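Local coordinates for protein putative Chlorite dismutase TA0507 (Thermoplasma acidophilum, PDB 3DTZ) that is of unknown function but belongs to the chlorite dismutase family and may bind heme and act as an oxidoreductase, at residues I69-R74 with L230-D235; V28-L33 with T75-I80; H164-M169 with E211-A216; G178-T183 with L197-D202. All blocks are in the same frame, centred on the assembly; numbering follows the deposited sequence.

Interaction 1 (I69-R74 with L230-D235); sequences IYRSYR and LGRLVD
R71 and R232 face each other as a hydrogen-bonded antiparallel pair: R71 N donates to R232 O and R232 N to R71 O, each at 2.8 Å. V234 N adds a bond to I69 O. At the other end Y73 N points almost straight at L230 O, with an N-H...O angle of 175°.
The two arginine side chains run side by side on one face. A bend at chi3 of R71 brings its NH1 over the centre of the R232 guanidinium, 3.7 Å above its plane, and the two planes are 49° apart. E96 of the second subunit forms a salt bridge with R71 and D89 of that subunit one with R232, which probably offsets the two like charges. Water 2 joins R71 NH1 to L233 O. V234 CB lies 3.8 Å from R71 CD, across the arginine's aliphatic part.
On the other face, Y70 CE2 meets L233 CD1 at 3.7 Å. A CB on G231 would collide with Y70 CB, so glycine leaves the tyrosine its place; F140 stacks on that ring.
Past the strand, the Y73 ring packs on L230, whose CD2 makes an off-centre CH-pi contact 4.3 Å from the Y73 centroid. The axes of 69-72 and 230-234 run at 128° to each other, a strongly twisted pairing. It joins strand 64-72 to strand 229-234 within the antiparallel sheet typical of the chlorite dismutase fold.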
# COMPACT_ATOMS: atom_id res chain seq x y z
N ILE D 69 7.73 13.69 24.01
CA ILE D 69 8.08 12.40 23.41
C ILE D 69 7.11 11.35 23.98
O ILE D 69 6.78 11.43 25.17
CB ILE D 69 9.56 12.00 23.72
CG1 ILE D 69 10.51 13.14 23.33
CG2 ILE D 69 9.91 10.73 22.92
CD1 ILE D 69 11.94 12.97 23.82
N TYR D 70 6.67 10.38 23.17
CA TYR D 70 5.78 9.30 23.61
C TYR D 70 6.30 7.94 23.15
O TYR D 70 6.81 7.81 22.04
CB TYR D 70 4.37 9.47 23.04
CG TYR D 70 3.77 10.77 23.46
CD1 TYR D 70 3.98 11.93 22.70
CD2 TYR D 70 3.04 10.85 24.65
CE1 TYR D 70 3.46 13.17 23.12
CE2 TYR D 70 2.51 12.07 25.08
CZ TYR D 70 2.71 13.22 24.31
OH TYR D 70 2.18 14.41 24.72
N ARG D 71 6.16 6.96 24.02
CA ARG D 71 6.29 5.54 23.66
C ARG D 71 5.03 5.18 22.88
O ARG D 71 3.98 5.79 23.08
CB ARG D 71 6.35 4.70 24.94
CG ARG D 71 7.60 5.01 25.81
CD ARG D 71 7.34 4.76 27.30
NE ARG D 71 7.14 3.33 27.61
CZ ARG D 71 6.78 2.89 28.81
NH1 ARG D 71 6.60 3.76 29.82
NH2 ARG D 71 6.64 1.58 29.01
N SER D 72 5.13 4.20 21.99
CA SER D 72 4.05 3.88 21.08
C SER D 72 3.47 2.53 21.38
O SER D 72 4.21 1.55 21.51
CB SER D 72 4.59 3.91 19.63
OG SER D 72 3.73 3.23 18.70
N TYR D 73 2.14 2.46 21.43
CA TYR D 73 1.44 1.19 21.51
C TYR D 73 1.48 0.40 20.18
O TYR D 73 1.38 -0.82 20.19
CB TYR D 73 -0.01 1.40 21.98
CG TYR D 73 -0.12 1.59 23.47
CD1 TYR D 73 0.07 2.85 24.05
CD2 TYR D 73 -0.35 0.50 24.31
CE1 TYR D 73 -0.02 3.01 25.46
CE2 TYR D 73 -0.42 0.65 25.71
CZ TYR D 73 -0.27 1.92 26.27
OH TYR D 73 -0.34 2.10 27.64
N ARG D 74 1.65 1.07 19.05
CA ARG D 74 1.68 0.36 17.76
C ARG D 74 3.06 -0.17 17.50
O ARG D 74 4.04 0.53 17.76
CB ARG D 74 1.37 1.36 16.64
CG ARG D 74 -0.01 1.97 16.69
CD ARG D 74 -0.05 3.18 15.69
NE ARG D 74 0.00 2.71 14.31
CZ ARG D 74 -1.04 2.61 13.49
NH1 ARG D 74 -2.27 2.97 13.88
NH2 ARG D 74 -0.86 2.15 12.28
N LEU D 230 -1.34 6.19 19.26
CA LEU D 230 -1.61 6.25 20.71
C LEU D 230 -0.28 6.13 21.39
O LEU D 230 0.44 5.14 21.19
CB LEU D 230 -2.52 5.09 21.13
CG LEU D 230 -2.76 4.94 22.63
CD1 LEU D 230 -3.52 6.15 23.18
CD2 LEU D 230 -3.50 3.63 22.96
N GLY D 231 0.05 7.14 22.20
CA GLY D 231 1.33 7.24 22.87
C GLY D 231 1.23 7.37 24.39
O GLY D 231 0.21 7.82 24.93
N ARG D 232 2.30 6.95 25.06
CA ARG D 232 2.43 7.04 26.51
C ARG D 232 3.59 8.01 26.77
O ARG D 232 4.70 7.80 26.26
CB ARG D 232 2.71 5.65 27.11
CG ARG D 232 3.35 5.66 28.53
CD ARG D 232 2.41 6.01 29.65
NE ARG D 232 3.20 6.01 30.89
CZ ARG D 232 3.50 4.93 31.62
NH1 ARG D 232 3.02 3.72 31.31
NH2 ARG D 232 4.26 5.07 32.70
N LEU D 233 3.31 9.11 27.46
CA LEU D 233 4.32 10.13 27.73
C LEU D 233 5.62 9.53 28.32
O LEU D 233 5.57 8.71 29.27
CB LEU D 233 3.76 11.21 28.69
CG LEU D 233 4.67 12.39 28.98
CD1 LEU D 233 4.78 13.30 27.73
CD2 LEU D 233 4.10 13.13 30.18
N VAL D 234 6.77 9.99 27.81
CA VAL D 234 8.06 9.51 28.31
C VAL D 234 9.09 10.66 28.34
O VAL D 234 9.10 11.53 27.47
CB VAL D 234 8.60 8.32 27.44
CG1 VAL D 234 8.93 8.78 26.02
CG2 VAL D 234 9.84 7.64 28.14
N ASP D 235 9.91 10.68 29.38
CA ASP D 235 11.00 11.66 29.43
C ASP D 235 12.15 11.21 28.52
O ASP D 235 12.40 10.01 28.35
CB ASP D 235 11.46 11.90 30.87
CG ASP D 235 10.40 12.60 31.73
OD1 ASP D 235 9.63 13.44 31.21
OD2 ASP D 235 10.32 12.30 32.93
O HOH W 1 8.73 14.12 26.62
O HOH W 2 6.94 6.54 30.24
O HOH W 3 1.22 4.48 18.48

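Interaction 2 (V28-L33 with T75-I80); sequences VLSYRL and TDSDVI
The guanidinium of R32 meets the backbone of D76 at its edge. R32 NH1 donates to D76 O at 2.9 Å, and the oxygen lies 9° out of the guanidinium plane. The carboxylate of D78 is turned 57° from that plane and is used differently: its OD2 takes the N-H of L33 at 2.8 Å on the anti lone pair. Water 4 bridges D78 OD2 and L33 O, while D78 OD1 forms a salt bridge with R103 of the second subunit.
R32 gets to D76 by an extended start, CG anti to the backbone N (chi1 -172°), and a bend at chi3. Its NE pairs with E35. Cut back to an alanine, this position would probably leave D76 O without a side-chain donor and E35 without its charged mate.
The backbone forms a classic beta bulge. D78 N (2.8 Å) and V79 N (3.2 Å) both donate to Y31 O, so two residues of 75-80 face one of strand 25-33. Y31 N returns a bond to V79 O within the bulge, and S30 pairs with I80 as the next, non-hydrogen-bonded pair.
S30 OG and S77 OG lie 3.2 Å apart, and both hydrogen-bond S109 OG of strand 106-116. V28 CG1 and I80 CG2 touch at 3.7 Å. Y31 CB rests on V79 CG1, and Y31 OH bonds Q99 of helix 88-102.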
# COMPACT_ATOMS: atom_id res chain seq x y z
N VAL D 28 3.44 16.18 14.19
CA VAL D 28 3.56 14.91 14.90
C VAL D 28 4.42 14.03 13.97
O VAL D 28 4.11 13.91 12.79
CB VAL D 28 2.18 14.26 15.12
CG1 VAL D 28 2.36 12.90 15.81
CG2 VAL D 28 1.26 15.22 15.99
N LEU D 29 5.48 13.44 14.52
CA LEU D 29 6.38 12.55 13.77
C LEU D 29 6.45 11.22 14.51
O LEU D 29 6.50 11.21 15.74
CB LEU D 29 7.82 13.13 13.71
CG LEU D 29 8.02 14.62 13.38
CD1 LEU D 29 9.52 14.94 13.37
CD2 LEU D 29 7.34 14.97 12.03
N SER D 30 6.50 10.11 13.78
CA SER D 30 6.76 8.83 14.43
C SER D 30 7.89 8.09 13.72
O SER D 30 8.11 8.28 12.51
CB SER D 30 5.49 7.99 14.54
OG SER D 30 5.02 7.59 13.26
N TYR D 31 8.65 7.31 14.48
CA TYR D 31 9.82 6.61 13.97
C TYR D 31 9.86 5.21 14.52
O TYR D 31 9.42 4.95 15.64
CB TYR D 31 11.11 7.33 14.39
CG TYR D 31 11.37 8.61 13.64
CD1 TYR D 31 10.77 9.82 14.07
CD2 TYR D 31 12.15 8.62 12.50
CE1 TYR D 31 10.97 11.02 13.37
CE2 TYR D 31 12.37 9.81 11.78
CZ TYR D 31 11.78 11.00 12.23
OH TYR D 31 11.99 12.15 11.53
N ARG D 32 10.46 4.32 13.73
CA ARG D 32 10.63 2.95 14.12
C ARG D 32 12.09 2.59 13.96
O ARG D 32 12.68 2.77 12.88
CB ARG D 32 9.79 2.05 13.24
CG ARG D 32 9.75 0.56 13.72
CD ARG D 32 8.87 -0.28 12.82
NE ARG D 32 9.35 -0.35 11.47
CZ ARG D 32 8.80 0.35 10.46
NH1 ARG D 32 7.70 1.14 10.64
NH2 ARG D 32 9.33 0.24 9.27
N LEU D 33 12.67 2.06 15.04
CA LEU D 33 14.05 1.55 15.01
C LEU D 33 14.22 0.44 13.97
O LEU D 33 13.38 -0.48 13.88
CB LEU D 33 14.47 1.04 16.41
CG LEU D 33 14.51 2.10 17.51
CD1 LEU D 33 14.97 1.44 18.80
CD2 LEU D 33 15.51 3.23 17.14
N THR D 75 3.17 -1.38 16.95
CA THR D 75 4.50 -1.89 16.58
C THR D 75 5.17 -1.17 15.38
O THR D 75 6.41 -1.26 15.21
CB THR D 75 4.49 -3.41 16.38
OG1 THR D 75 3.53 -3.73 15.36
CG2 THR D 75 4.14 -4.11 17.67
N ASP D 76 4.39 -0.43 14.58
CA ASP D 76 4.99 0.26 13.44
C ASP D 76 5.72 1.55 13.82
O ASP D 76 6.30 2.20 12.95
CB ASP D 76 4.01 0.44 12.28
CG ASP D 76 2.80 1.31 12.61
OD1 ASP D 76 2.70 1.87 13.71
OD2 ASP D 76 1.94 1.45 11.72
N SER D 77 5.73 1.86 15.11
CA SER D 77 6.54 2.97 15.68
C SER D 77 7.08 2.62 17.05
O SER D 77 6.42 1.94 17.83
CB SER D 77 5.68 4.24 15.85
OG SER D 77 5.27 4.68 14.55
N ASP D 78 8.28 3.11 17.35
CA ASP D 78 8.83 3.00 18.70
C ASP D 78 8.73 4.29 19.46
O ASP D 78 8.78 4.29 20.70
CB ASP D 78 10.30 2.55 18.66
CG ASP D 78 10.44 1.14 18.08
OD1 ASP D 78 9.98 0.17 18.74
OD2 ASP D 78 11.01 1.00 16.97
N VAL D 79 8.65 5.41 18.74
CA VAL D 79 8.61 6.71 19.41
C VAL D 79 7.75 7.66 18.60
O VAL D 79 7.73 7.57 17.36
CB VAL D 79 10.05 7.28 19.63
CG1 VAL D 79 10.77 7.45 18.29
CG2 VAL D 79 10.01 8.60 20.38
N ILE D 80 7.07 8.58 19.30
CA ILE D 80 6.28 9.64 18.66
C ILE D 80 6.76 10.96 19.26
O ILE D 80 6.98 11.04 20.46
CB ILE D 80 4.78 9.49 18.99
CG1 ILE D 80 4.27 8.11 18.54
CG2 ILE D 80 3.93 10.63 18.32
CD1 ILE D 80 3.00 7.59 19.35
O HOH W 4 11.71 -1.33 16.02

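Interaction 3 (H164-M169 with E211-A216); sequences HEHIKM and EKLREA
Helix 156-172 packs here against the C-terminal part of helix 203-213 and the type I beta turn L213-A216. The selenomethionine M169 covers the most ground. Its CG is anti to the backbone N (chi1 -167°), and a bend at chi3 brings CE toward A216, whose CB lies 4.2 Å away. M169 SE passes 3.7 Å from K212 O and also touches K212 NZ, the two side chains crossing at about a right angle. L213 slides past M169 in the opposite direction, with L213 CD2 3.9 Å from M169 CB.
The same CD2 lies over one face of the H166 ring, and A216 CB sits at the ring edge. Water 6 lies in the plane of this ring, 2.7 Å from H166 ND1, and donates to L213 O. Water 5 makes a second bridge, donating to E165 OE2 and to E215 O. E165 OE1 accepts from R217 N just past the turn.
The contact lies near the surface. R214 and E215 also pack on Y152 of the second subunit. Helix 156-172 leads on to strand 180-185, and helix 203-213 follows strand 194-200.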
# COMPACT_ATOMS: atom_id res chain seq x y z
N HIS D 164 -22.65 21.58 16.23
CA HIS D 164 -23.10 21.90 17.58
C HIS D 164 -23.55 20.64 18.31
O HIS D 164 -23.24 20.46 19.49
CB HIS D 164 -24.22 22.94 17.57
CG HIS D 164 -24.82 23.20 18.92
ND1 HIS D 164 -25.87 22.46 19.42
CD2 HIS D 164 -24.52 24.12 19.87
CE1 HIS D 164 -26.19 22.92 20.62
NE2 HIS D 164 -25.38 23.92 20.92
N GLU D 165 -24.27 19.77 17.60
CA GLU D 165 -24.77 18.50 18.15
C GLU D 165 -23.61 17.65 18.65
O GLU D 165 -23.70 17.04 19.72
CB GLU D 165 -25.55 17.71 17.10
CG GLU D 165 -26.27 16.47 17.68
CD GLU D 165 -26.50 15.34 16.68
OE1 GLU D 165 -25.60 15.05 15.85
OE2 GLU D 165 -27.59 14.72 16.72
N HIS D 166 -22.53 17.61 17.86
CA HIS D 166 -21.33 16.83 18.18
C HIS D 166 -20.63 17.37 19.42
O HIS D 166 -20.30 16.60 20.33
CB HIS D 166 -20.39 16.84 16.99
CG HIS D 166 -19.01 16.33 17.29
ND1 HIS D 166 -18.64 15.02 17.09
CD2 HIS D 166 -17.92 16.96 17.80
CE1 HIS D 166 -17.38 14.86 17.45
NE2 HIS D 166 -16.92 16.02 17.89
N ILE D 167 -20.43 18.69 19.43
CA ILE D 167 -19.75 19.40 20.52
C ILE D 167 -20.52 19.23 21.84
O ILE D 167 -19.93 18.88 22.86
CB ILE D 167 -19.54 20.92 20.17
CG1 ILE D 167 -18.61 21.06 18.96
CG2 ILE D 167 -18.95 21.70 21.34
CD1 ILE D 167 -18.79 22.36 18.17
N LYS D 168 -21.84 19.48 21.79
CA LYS D 168 -22.75 19.25 22.91
C LYS D 168 -22.66 17.81 23.44
O LYS D 168 -22.59 17.59 24.65
CB LYS D 168 -24.18 19.58 22.45
CG LYS D 168 -25.28 19.41 23.47
CD LYS D 168 -26.60 19.96 22.90
CE LYS D 168 -27.67 20.18 23.97
NZ LYS D 168 -28.00 18.91 24.68
N MSE D 169 -22.65 16.85 22.52
CA MSE D 169 -22.57 15.43 22.86
C MSE D 169 -21.25 15.06 23.56
O MSE D 169 -21.25 14.32 24.54
CB MSE D 169 -22.79 14.56 21.63
CG MSE D 169 -23.01 13.11 21.95
SE MSE D 169 -23.36 11.98 20.43
CE MSE D 169 -24.95 12.82 19.70
N GLU D 211 -16.63 6.16 21.20
CA GLU D 211 -17.70 5.24 20.82
C GLU D 211 -19.07 5.94 20.89
O GLU D 211 -19.91 5.79 19.99
CB GLU D 211 -17.70 4.03 21.75
CG GLU D 211 -18.71 2.95 21.35
CD GLU D 211 -18.75 1.82 22.35
OE1 GLU D 211 -17.90 1.79 23.27
OE2 GLU D 211 -19.66 0.97 22.24
N LYS D 212 -19.28 6.72 21.94
CA LYS D 212 -20.52 7.49 22.06
C LYS D 212 -20.68 8.49 20.91
O LYS D 212 -21.76 8.66 20.36
CB LYS D 212 -20.59 8.19 23.40
CG LYS D 212 -21.91 8.94 23.64
CD LYS D 212 -23.12 7.97 23.61
CE LYS D 212 -24.40 8.67 24.04
NZ LYS D 212 -24.52 9.97 23.34
N LEU D 213 -19.58 9.15 20.54
CA LEU D 213 -19.62 10.15 19.48
C LEU D 213 -19.89 9.59 18.09
O LEU D 213 -20.18 10.35 17.16
CB LEU D 213 -18.36 11.02 19.51
CG LEU D 213 -18.23 11.97 20.71
CD1 LEU D 213 -16.84 12.57 20.73
CD2 LEU D 213 -19.29 13.09 20.64
N ARG D 214 -19.83 8.26 17.95
CA ARG D 214 -20.27 7.60 16.71
C ARG D 214 -21.76 7.86 16.46
O ARG D 214 -22.26 7.65 15.35
CB ARG D 214 -20.01 6.07 16.72
CG ARG D 214 -18.53 5.65 16.64
CD ARG D 214 -17.92 6.11 15.35
NE ARG D 214 -16.70 5.40 14.92
CZ ARG D 214 -15.44 5.82 15.09
NH1 ARG D 214 -15.17 6.94 15.74
NH2 ARG D 214 -14.42 5.09 14.61
N GLU D 215 -22.44 8.31 17.52
CA GLU D 215 -23.89 8.54 17.48
C GLU D 215 -24.25 9.92 16.92
O GLU D 215 -25.44 10.20 16.66
CB GLU D 215 -24.52 8.30 18.87
CG GLU D 215 -24.42 6.82 19.33
CD GLU D 215 -24.95 6.56 20.74
OE1 GLU D 215 -25.84 7.30 21.21
OE2 GLU D 215 -24.48 5.59 21.37
N ALA D 216 -23.24 10.77 16.71
CA ALA D 216 -23.42 12.10 16.11
C ALA D 216 -23.56 12.05 14.58
O ALA D 216 -22.85 11.31 13.90
CB ALA D 216 -22.26 13.00 16.50
O HOH W 5 -27.33 12.05 15.99
O HOH W 6 -18.95 12.61 15.83

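Interaction 4 (G178-T183 with L197-D202); sequences GIRSYT and LYEIPD
R180 and E199 face each other as a hydrogen-bonded pair, and their side chains meet above the backbone. R180 starts with CG anti to the carbonyl carbon (chi1 -50°), then bends at chi2 and chi3. This folds the guanidinium over the end of the extended E199 chain. The two planes are 86° apart, so the salt bridge is not flat and two-pronged: R180 NH2 reaches E199 OE1 at 3.1 Å, and R180 NE reaches E199 OE2 in the guanidinium plane, both as weak bonds. R180 NH2 also bonds P135 O, and E199 OE1 accepts from L137 N.
Y182 CG is anti to the carbonyl carbon, which sets Y182 OH 3.1 Å from E199 OE2; this hydroxyl bonds S131 OG. The tyrosine ring and the carboxylate are nearly coplanar, with OE2 near the ring edge. A leucine in place of R180 would probably leave the buried E199 carboxylate without its charge partner and the P135 carbonyl without this donor.
Strands 180-185 and 194-200 form an antiparallel beta hairpin, the axes of 180-183 and 197-200 running at 173°. Y182 N bonds L197 O and L197 N bonds Y182 O, each at 2.8 Å.
I179 CG2 lies 4.0 Å from I200 CG2, the two chains side by side. The P201 side chain crosses I179 at about a right angle, its CD touching I179 CG1. I179 CG2 also touches Y198 CD1, and the W206 ring meets this tyrosine.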
# COMPACT_ATOMS: atom_id res chain seq x y z
N GLY D 178 -11.29 15.79 31.80
CA GLY D 178 -9.84 15.91 31.83
C GLY D 178 -9.12 15.76 30.49
O GLY D 178 -7.91 15.90 30.43
N ILE D 179 -9.87 15.50 29.42
CA ILE D 179 -9.26 15.44 28.07
C ILE D 179 -8.95 16.86 27.52
O ILE D 179 -9.76 17.79 27.66
CB ILE D 179 -10.17 14.66 27.09
CG1 ILE D 179 -10.30 13.20 27.56
CG2 ILE D 179 -9.67 14.79 25.62
CD1 ILE D 179 -11.44 12.40 26.93
N ARG D 180 -7.78 17.03 26.91
CA ARG D 180 -7.46 18.28 26.22
C ARG D 180 -7.50 17.99 24.75
O ARG D 180 -6.76 17.14 24.27
CB ARG D 180 -6.08 18.83 26.59
CG ARG D 180 -5.94 18.87 28.08
CD ARG D 180 -5.06 19.98 28.53
NE ARG D 180 -3.68 19.57 28.67
CZ ARG D 180 -3.08 19.31 29.84
NH1 ARG D 180 -3.73 19.38 30.98
NH2 ARG D 180 -1.82 18.96 29.84
N SER D 181 -8.35 18.75 24.05
CA SER D 181 -8.61 18.52 22.63
C SER D 181 -8.06 19.64 21.76
O SER D 181 -8.25 20.82 22.08
CB SER D 181 -10.12 18.40 22.41
OG SER D 181 -10.42 18.22 21.04
N TYR D 182 -7.42 19.27 20.65
CA TYR D 182 -6.91 20.25 19.69
C TYR D 182 -7.26 19.83 18.26
O TYR D 182 -6.89 18.72 17.82
CB TYR D 182 -5.39 20.37 19.80
CG TYR D 182 -4.84 20.56 21.19
CD1 TYR D 182 -4.72 21.84 21.75
CD2 TYR D 182 -4.40 19.48 21.93
CE1 TYR D 182 -4.19 22.02 23.03
CE2 TYR D 182 -3.86 19.65 23.21
CZ TYR D 182 -3.77 20.92 23.75
OH TYR D 182 -3.25 21.07 25.01
N THR D 183 -7.96 20.71 17.56
CA THR D 183 -8.24 20.54 16.15
C THR D 183 -7.23 21.37 15.37
O THR D 183 -7.00 22.56 15.69
CB THR D 183 -9.67 21.00 15.78
OG1 THR D 183 -10.62 20.16 16.45
CG2 THR D 183 -9.89 20.88 14.29
N LEU D 197 -5.65 16.20 17.66
CA LEU D 197 -4.73 15.78 18.73
C LEU D 197 -5.46 15.81 20.08
O LEU D 197 -6.21 16.75 20.37
CB LEU D 197 -3.53 16.74 18.80
CG LEU D 197 -2.84 17.03 17.47
CD1 LEU D 197 -1.75 18.07 17.64
CD2 LEU D 197 -2.31 15.75 16.82
N TYR D 198 -5.17 14.82 20.94
CA TYR D 198 -5.77 14.77 22.28
C TYR D 198 -4.72 14.38 23.29
O TYR D 198 -3.95 13.46 23.05
CB TYR D 198 -6.86 13.72 22.36
CG TYR D 198 -7.90 13.95 21.31
CD1 TYR D 198 -8.95 14.84 21.55
CD2 TYR D 198 -7.78 13.36 20.05
CE1 TYR D 198 -9.90 15.09 20.58
CE2 TYR D 198 -8.74 13.61 19.05
CZ TYR D 198 -9.79 14.47 19.34
OH TYR D 198 -10.73 14.77 18.39
N GLU D 199 -4.71 15.09 24.41
CA GLU D 199 -4.01 14.62 25.60
C GLU D 199 -5.08 14.00 26.49
O GLU D 199 -6.11 14.63 26.79
CB GLU D 199 -3.33 15.77 26.35
CG GLU D 199 -2.23 16.45 25.57
CD GLU D 199 -1.56 17.49 26.43
OE1 GLU D 199 -1.00 17.09 27.48
OE2 GLU D 199 -1.61 18.68 26.07
N ILE D 200 -4.86 12.76 26.91
CA ILE D 200 -5.90 12.05 27.63
C ILE D 200 -5.33 11.36 28.88
O ILE D 200 -4.18 10.95 28.87
CB ILE D 200 -6.61 10.99 26.74
CG1 ILE D 200 -5.66 9.87 26.35
CG2 ILE D 200 -7.24 11.65 25.50
CD1 ILE D 200 -6.32 8.71 25.56
N PRO D 201 -6.13 11.31 29.96
CA PRO D 201 -5.69 10.57 31.16
C PRO D 201 -5.92 9.05 31.15
O PRO D 201 -5.30 8.35 31.95
CB PRO D 201 -6.50 11.21 32.29
CG PRO D 201 -7.77 11.73 31.61
CD PRO D 201 -7.38 12.07 30.18
N ASP D 202 -6.84 8.55 30.33
CA ASP D 202 -7.34 7.16 30.46
C ASP D 202 -7.74 6.63 29.11
O ASP D 202 -8.65 7.17 28.46
CB ASP D 202 -8.54 7.14 31.46
CG ASP D 202 -9.09 5.73 31.75
OD1 ASP D 202 -9.12 4.81 30.90
OD2 ASP D 202 -9.59 5.56 32.88
O HOH W 7 0.01 20.39 27.29

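Interactions 1, 2 and 4 belong to one antiparallel sheet, while interaction 3 joins helices. Interactions 1 and 2 touch directly, their centres about 9 Å apart: strands 64-72 and 79-85 are neighbours, and Y70 N lies 2.8 Å from I80 O. Interaction 2 reaches interaction 4 through V28 CG2, 3.7 Å from L197 CD2, although their centres are about 20 Å apart. Interaction 4 is nested in the chain inside interaction 3, and their nearest atoms are about 6 Å apart. Interaction 3 is remote from interaction 2, with centres about 30 Å apart on opposite sides of the chain's centre.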